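Local coordinates for protein haloalkane dehalogenase (PDB 4MJ3) that catalyses the hydrolytic cleavage of carbon–halogen bonds in haloalkanes, releasing the corresponding alcohol and a halide ion, at residues T97-A100 / H101-W104; Q122-G125 / G126-G129; L215-S219 / P220-A224. One frame throughout, in Å; residues are numbered along the deposited sequence.

Contact 1. Residues T97-A100 / H101-W104; sequences TYQA and HVDW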
loop_
_atom_site.group_PDB
_atom_site.type_symbol
_atom_site.label_atom_id
_atom_site.label_comp_id
_atom_site.label_asym_id
_atom_site.label_seq_id
_atom_site.Cartn_x
_atom_site.Cartn_y
_atom_site.Cartn_z
ATOM N N THR A 97 8.087 -1.962 -12.633
ATOM C CA THR A 97 8.305 -0.519 -12.786
ATOM C C THR A 97 7.149 0.190 -12.113
ATOM O O THR A 97 6.116 -0.417 -11.797
ATOM C CB THR A 97 8.328 -0.061 -14.258
ATOM O OG1 THR A 97 7.028 -0.219 -14.836
ATOM C CG2 THR A 97 9.365 -0.823 -15.094
ATOM N N TYR A 98 7.333 1.478 -11.846
ATOM C CA TYR A 98 6.282 2.275 -11.204
ATOM C C TYR A 98 5.035 2.243 -12.096
ATOM O O TYR A 98 3.917 1.936 -11.632
ATOM C CB TYR A 98 6.798 3.687 -10.990
ATOM C CG TYR A 98 6.163 4.532 -9.900
ATOM C CD1 TYR A 98 4.787 4.548 -9.676
ATOM C CD2 TYR A 98 6.967 5.323 -9.088
ATOM C CE1 TYR A 98 4.237 5.367 -8.698
ATOM C CE2 TYR A 98 6.418 6.138 -8.121
ATOM C CZ TYR A 98 5.060 6.155 -7.930
ATOM O OH TYR A 98 4.533 7.005 -6.950
ATOM N N GLN A 99 5.248 2.448 -13.400
ATOM C CA GLN A 99 4.157 2.412 -14.385
ATOM C C GLN A 99 3.417 1.078 -14.375
ATOM O O GLN A 99 2.185 1.056 -14.383
ATOM C CB GLN A 99 4.675 2.661 -15.803
ATOM C CG GLN A 99 3.586 2.763 -16.861
ATOM C CD GLN A 99 2.707 3.973 -16.660
ATOM O OE1 GLN A 99 3.182 5.111 -16.731
ATOM N NE2 GLN A 99 1.434 3.745 -16.353
ATOM N N ALA A 100 4.163 -0.028 -14.316
ATOM C CA ALA A 100 3.553 -1.338 -14.360
ATOM C C ALA A 100 2.664 -1.561 -13.136
ATOM O O ALA A 100 1.553 -2.119 -13.267
ATOM C CB ALA A 100 4.615 -2.428 -14.463
ATOM N N HIS A 101 3.144 -1.154 -11.959
ATOM C CA HIS A 101 2.366 -1.329 -10.727
ATOM C C HIS A 101 1.080 -0.510 -10.758
ATOM O O HIS A 101 0.019 -0.981 -10.326
ATOM C CB HIS A 101 3.189 -0.954 -9.491
ATOM C CG HIS A 101 4.082 -2.053 -9.007
ATOM N ND1 HIS A 101 3.595 -3.235 -8.501
ATOM C CD2 HIS A 101 5.427 -2.142 -8.942
ATOM C CE1 HIS A 101 4.602 -3.995 -8.116
ATOM N NE2 HIS A 101 5.725 -3.356 -8.379
ATOM N N VAL A 102 1.190 0.707 -11.260
ATOM C CA VAL A 102 0.042 1.585 -11.433
ATOM C C VAL A 102 -0.971 0.928 -12.365
ATOM O O VAL A 102 -2.170 0.885 -12.047
ATOM C CB VAL A 102 0.495 2.968 -11.937
ATOM C CG1 VAL A 102 -0.664 3.783 -12.502
ATOM C CG2 VAL A 102 1.184 3.718 -10.804
ATOM N N ASP A 103 -0.502 0.413 -13.502
ATOM C CA ASP A 103 -1.406 -0.199 -14.482
ATOM C C ASP A 103 -2.037 -1.489 -13.934
ATOM O O ASP A 103 -3.246 -1.760 -14.132
ATOM C CB ASP A 103 -0.694 -0.466 -15.813
ATOM C CG ASP A 103 -0.357 0.823 -16.578
ATOM O OD1 ASP A 103 -0.968 1.874 -16.289
ATOM O OD2 ASP A 103 0.556 0.787 -17.424
ATOM N N TRP A 104 -1.237 -2.288 -13.253
ATOM C CA TRP A 104 -1.751 -3.534 -12.659
ATOM C C TRP A 104 -2.790 -3.256 -11.580
ATOM O O TRP A 104 -3.868 -3.858 -11.560
ATOM C CB TRP A 104 -0.611 -4.361 -12.064
ATOM C CG TRP A 104 0.285 -5.013 -13.057
ATOM C CD1 TRP A 104 -0.064 -5.549 -14.256
ATOM C CD2 TRP A 104 1.694 -5.238 -12.902
ATOM N NE1 TRP A 104 1.047 -6.112 -14.859
ATOM C CE2 TRP A 104 2.134 -5.943 -14.049
ATOM C CE3 TRP A 104 2.613 -4.958 -11.889
ATOM C CZ2 TRP A 104 3.466 -6.337 -14.219
ATOM C CZ3 TRP A 104 3.931 -5.356 -12.049
ATOM C CH2 TRP A 104 4.352 -6.018 -13.221
#
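Backbone hydrogen bonds of the i to i+4 kind join Thr97 to His101, Tyr98 to Val102, Gln99 to Asp103 and Ala100 to Trp104, making the first turns of helix 98-112. The shortest runs from Trp104 N to Ala100 O, 2.8 Å. Thr97 is the N-cap: its OG1 accepts from Ala100 N at 2.9 Å, a fairly straight bond that occupies an amide the helix itself cannot serve at its beginning.

Two packing contacts run along the helix surface. Ala100 CB lies over the face of the Trp104 indole, 3.9 Å from the centroid of the six-membered ring and 13° off its normal, a CH-pi contact. With CG anti to the carbonyl carbon (chi1 -72°), the indole folds back along the preceding turn, and its NE1 is engaged by Ser28 O. The phenol of Tyr98 instead meets Val102 at its edge, CD1 3.9 Å from CG2, while its hydroxyl bonds to Leu127 O in helix 124-135. His101 stacks on Phe212.

On the exposed flank, Gln99 and Asp103 form a polar pair: the Gln99 chain bends at CB–CG and brings NE2 to both oxygens of Asp103, 3.0 Å from OD1 and 3.3 Å from OD2. Both bonds are weak, and amide and carboxylate planes stand 34° apart. Gln99 OE1 has a further weak bond to Arg131.

The chemistry thus divides the helix start: aromatic rings and Val102 serve the buried sides, including the interface with helix 124-135, whereas the loosely held amide–carboxylate pair at the surface probably adds little to the capped, regularly bonded backbone.

Contact 2. Residues Q122-G125 / G126-G129; sequences QDWG and GLIG
The Trp124 indole has Leu127 CD2 over one face, 3.6 Å from the centroid of the six-membered ring and 3° off its normal, a CH-pi contact. The ring edge faces Ile128, whose CG1 lies in the ring plane 3.9 Å from CE3. Leu127 CB comes closer, 3.5 Å from CE3; with CG anti to the carbonyl carbon (chi1 -86°), the leucine chain turns back over the preceding residues. Phe212 stacks on the indole, and Tyr98 meets it edge-to-face.

Beneath these side chains, Asp123 O accepts from Gly126 N at 2.9 Å, above the carbonyl plane, and from Leu127 N at 3.2 Å, in the plane. Ile128 N and Gly129 N continue the helix, bonding to Trp124 O and Gly125 O.

The sharp turn from strand 117-121 into helix 124-135, with positive phi (54°) at Asp123, is the nucleophile elbow of the alpha/beta hydrolase fold. Asp123 is probably the nucleophile, as in related dehalogenases, and its OD2 bonds to His280 NE2. OD1 accepts from Trp124 N, 2.6 Å away, and from Glu55 N. These two amides are consistent with the family's oxyanion hole, so the elbow positions carboxylate and donor together while Leu127 and Ile128 pack against the indole.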
loop_
_atom_site.group_PDB
_atom_site.type_symbol
_atom_site.label_atom_id
_atom_site.label_comp_id
_atom_site.label_asym_id
_atom_site.label_seq_id
_atom_site.Cartn_x
_atom_site.Cartn_y
_atom_site.Cartn_z
ATOM N N GLN A 122 -0.512 3.357 2.517
ATOM C CA GLN A 122 0.709 3.431 3.315
ATOM C C GLN A 122 1.868 2.936 2.453
ATOM O O GLN A 122 1.674 2.035 1.620
ATOM C CB GLN A 122 0.526 2.537 4.548
ATOM C CG GLN A 122 1.688 2.481 5.523
ATOM C CD GLN A 122 2.600 1.261 5.348
ATOM O OE1 GLN A 122 2.261 0.303 4.667
ATOM N NE2 GLN A 122 3.756 1.300 5.997
ATOM N N ASP A 123 3.063 3.523 2.634
ATOM C CA ASP A 123 4.273 3.078 1.915
ATOM C C ASP A 123 3.938 3.091 0.399
ATOM O O ASP A 123 3.265 4.022 -0.092
ATOM C CB ASP A 123 4.674 1.678 2.473
ATOM C CG ASP A 123 6.062 1.198 2.046
ATOM O OD1 ASP A 123 6.236 0.693 0.909
ATOM O OD2 ASP A 123 6.993 1.263 2.888
ATOM N N TRP A 124 4.380 2.065 -0.342
ATOM C CA TRP A 124 4.107 1.980 -1.774
ATOM C C TRP A 124 2.615 1.884 -2.120
ATOM O O TRP A 124 2.220 2.214 -3.242
ATOM C CB TRP A 124 4.890 0.816 -2.405
ATOM C CG TRP A 124 6.216 1.216 -2.937
ATOM C CD1 TRP A 124 7.415 1.069 -2.315
ATOM C CD2 TRP A 124 6.485 1.847 -4.201
ATOM N NE1 TRP A 124 8.414 1.531 -3.124
ATOM C CE2 TRP A 124 7.868 2.028 -4.284
ATOM C CE3 TRP A 124 5.687 2.232 -5.281
ATOM C CZ2 TRP A 124 8.483 2.614 -5.396
ATOM C CZ3 TRP A 124 6.293 2.824 -6.379
ATOM C CH2 TRP A 124 7.680 2.995 -6.427
ATOM N N GLY A 125 1.781 1.465 -1.158
ATOM C CA GLY A 125 0.337 1.525 -1.341
ATOM C C GLY A 125 -0.107 2.937 -1.704
ATOM O O GLY A 125 -0.999 3.122 -2.533
ATOM N N GLY A 126 0.537 3.931 -1.102
ATOM C CA GLY A 126 0.274 5.328 -1.425
ATOM C C GLY A 126 1.054 5.861 -2.619
ATOM O O GLY A 126 0.533 6.693 -3.368
ATOM N N LEU A 127 2.296 5.454 -2.814
ATOM C CA LEU A 127 3.013 5.882 -4.031
ATOM C C LEU A 127 2.202 5.480 -5.265
ATOM O O LEU A 127 2.109 6.226 -6.230
ATOM C CB LEU A 127 4.418 5.320 -4.119
ATOM C CG LEU A 127 5.497 6.118 -3.396
ATOM C CD1 LEU A 127 5.419 5.914 -1.887
ATOM C CD2 LEU A 127 6.869 5.735 -3.903
ATOM N N ILE A 128 1.585 4.298 -5.201
ATOM C CA ILE A 128 0.721 3.823 -6.286
ATOM C C ILE A 128 -0.673 4.427 -6.177
ATOM O O ILE A 128 -1.173 5.021 -7.135
ATOM C CB ILE A 128 0.657 2.283 -6.295
ATOM C CG1 ILE A 128 2.027 1.718 -6.659
ATOM C CG2 ILE A 128 -0.394 1.797 -7.275
ATOM C CD1 ILE A 128 2.260 0.316 -6.175
ATOM N N GLY A 129 -1.270 4.326 -4.999
ATOM C CA GLY A 129 -2.632 4.801 -4.782
ATOM C C GLY A 129 -2.834 6.291 -5.009
ATOM O O GLY A 129 -3.812 6.694 -5.657
#

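Contact 3. Residues L215-S219 / P220-A224; sequences LVPIS and PDDPA
Ser219 and Asp222 frame a type I beta turn in a segment otherwise without regular helix or strand. Asp222 N reaches back to Ser219 O over 3.2 Å, approaching well above the carbonyl plane (46° out of it). After the turn the chain doubles back, so that Asp222 comes alongside Pro217, and beyond Pro223 it enters helix 225-235.

The Asp222 carboxylate links the two arms. Its CG, anti to the backbone N (chi1 -168°), is directed at the preceding arm and lies 3.7 Å from Pro217 CB. OD1 accepts from Ala224 N at 2.8 Å, on the anti side and a little out of the carboxylate plane; spanning Pro223, this is an Asx turn that caps the approach to the helix.

In haloalkane dehalogenases a helical cap is inserted after the strand corresponding to 140-145; this loop, between helices 207-211 and 225-235, probably carries the chain from the cap back to the core. Here Val216 and Ile218 pack on Phe161 of helix 159-170, while Pro217 and Ala224 pack on Tyr98.

Two waters complete the tie between the arms. One donates to Asp222 OD1 at 2.7 Å and also to Leu215 O. The other donates to Asp222 OD2 at 2.8 Å and accepts from Ile218 N at 2.9 Å. Both carboxylate oxygens are thereby joined to the backbone of 215-219.

At the outer, solvent-facing end of the turn, Ser219 OG donates to Asp221 OD1 in a very short bond of 2.5 Å. The aspartate's chi1 of 64° brings CG between its own N and carbonyl carbon, folding the carboxylate back to the serine.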
loop_
_atom_site.group_PDB
_atom_site.type_symbol
_atom_site.label_atom_id
_atom_site.label_comp_id
_atom_site.label_asym_id
_atom_site.label_seq_id
_atom_site.Cartn_x
_atom_site.Cartn_y
_atom_site.Cartn_z
ATOM N N LEU A 215 12.711 1.770 -7.348
ATOM C CA LEU A 215 11.680 2.459 -8.132
ATOM C C LEU A 215 11.248 3.782 -7.518
ATOM O O LEU A 215 10.476 4.510 -8.123
ATOM C CB LEU A 215 10.446 1.553 -8.314
ATOM C CG LEU A 215 10.712 0.223 -9.045
ATOM C CD1 LEU A 215 9.413 -0.555 -9.153
ATOM C CD2 LEU A 215 11.313 0.449 -10.424
ATOM N N VAL A 216 11.700 4.071 -6.304
ATOM C CA VAL A 216 11.304 5.306 -5.624
ATOM C C VAL A 216 12.027 6.465 -6.323
ATOM O O VAL A 216 13.243 6.473 -6.390
ATOM C CB VAL A 216 11.684 5.307 -4.134
ATOM C CG1 VAL A 216 11.321 6.662 -3.496
ATOM C CG2 VAL A 216 10.985 4.180 -3.402
ATOM N N PRO A 217 11.268 7.423 -6.869
ATOM C CA PRO A 217 11.972 8.511 -7.536
ATOM C C PRO A 217 12.740 9.405 -6.578
ATOM O O PRO A 217 12.152 9.961 -5.646
ATOM C CB PRO A 217 10.852 9.292 -8.214
ATOM C CG PRO A 217 9.743 8.317 -8.358
ATOM C CD PRO A 217 9.824 7.467 -7.123
ATOM N N ILE A 218 14.037 9.518 -6.788
ATOM C CA ILE A 218 14.899 10.328 -5.923
ATOM C C ILE A 218 15.715 11.329 -6.730
ATOM O O ILE A 218 16.554 12.025 -6.173
ATOM C CB ILE A 218 15.821 9.454 -5.034
ATOM C CG1 ILE A 218 16.823 8.654 -5.877
ATOM C CG2 ILE A 218 14.976 8.506 -4.169
ATOM C CD1 ILE A 218 17.781 7.817 -5.058
ATOM N N SER A 219 15.476 11.371 -8.036
ATOM C CA SER A 219 16.128 12.303 -8.928
ATOM C C SER A 219 15.183 12.595 -10.087
ATOM O O SER A 219 14.354 11.757 -10.410
ATOM C CB SER A 219 17.409 11.636 -9.446
ATOM O OG SER A 219 17.860 12.215 -10.652
ATOM N N PRO A 220 15.317 13.774 -10.731
ATOM C CA PRO A 220 14.339 14.146 -11.756
ATOM C C PRO A 220 14.503 13.462 -13.119
ATOM O O PRO A 220 13.736 13.734 -14.027
ATOM C CB PRO A 220 14.501 15.657 -11.858
ATOM C CG PRO A 220 15.900 15.918 -11.427
ATOM C CD PRO A 220 16.202 14.898 -10.376
ATOM N N ASP A 221 15.467 12.563 -13.256
ATOM C CA ASP A 221 15.585 11.743 -14.462
ATOM C C ASP A 221 14.947 10.364 -14.257
ATOM O O ASP A 221 15.141 9.461 -15.069
ATOM C CB ASP A 221 17.054 11.626 -14.875
ATOM C CG ASP A 221 17.896 10.905 -13.860
ATOM O OD1 ASP A 221 17.493 10.845 -12.684
ATOM O OD2 ASP A 221 18.954 10.358 -14.217
ATOM N N ASP A 222 14.195 10.195 -13.179
ATOM C CA ASP A 222 13.525 8.930 -12.929
ATOM C C ASP A 222 12.505 8.671 -14.034
ATOM O O ASP A 222 11.844 9.596 -14.496
ATOM C CB ASP A 222 12.846 8.940 -11.539
ATOM C CG ASP A 222 12.391 7.581 -11.114
ATOM O OD1 ASP A 222 11.304 7.148 -11.570
ATOM O OD2 ASP A 222 13.142 6.917 -10.359
ATOM N N PRO A 223 12.325 7.397 -14.427
ATOM C CA PRO A 223 11.311 7.102 -15.451
ATOM C C PRO A 223 9.886 7.502 -15.043
ATOM O O PRO A 223 9.071 7.799 -15.914
ATOM C CB PRO A 223 11.445 5.588 -15.680
ATOM C CG PRO A 223 12.258 5.089 -14.563
ATOM C CD PRO A 223 13.111 6.210 -14.079
ATOM N N ALA A 224 9.613 7.591 -13.742
ATOM C CA ALA A 224 8.283 7.962 -13.237
ATOM C C ALA A 224 8.122 9.479 -13.033
ATOM O O ALA A 224 7.034 9.945 -12.723
ATOM C CB ALA A 224 8.003 7.256 -11.925
HETATM O O HOH W 1 10.441 4.692 -10.877
HETATM O O HOH W 2 15.212 8.225 -9.106
#

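Following the chain, the contacts occur in series; none nests within or crosses another, and each closes only a local turn. Contact 1 starts helix 98-112, contact 2 turns strand 117-121 into helix 124-135, and contact 3 folds the loop ahead of helix 225-235. In space they converge around Tyr98 of contact 1. Beside it, His101 CB lies 3.7 Å from Ile128 CD1 of contact 2, and Thr97 CA lies 3.8 Å from Leu215 CD1 of contact 3. Trp124 completes the triangle by packing against Leu215 and Val216. Two helices of the hydrolase core are thus tied to each other and to the loop that probably leads back from the cap.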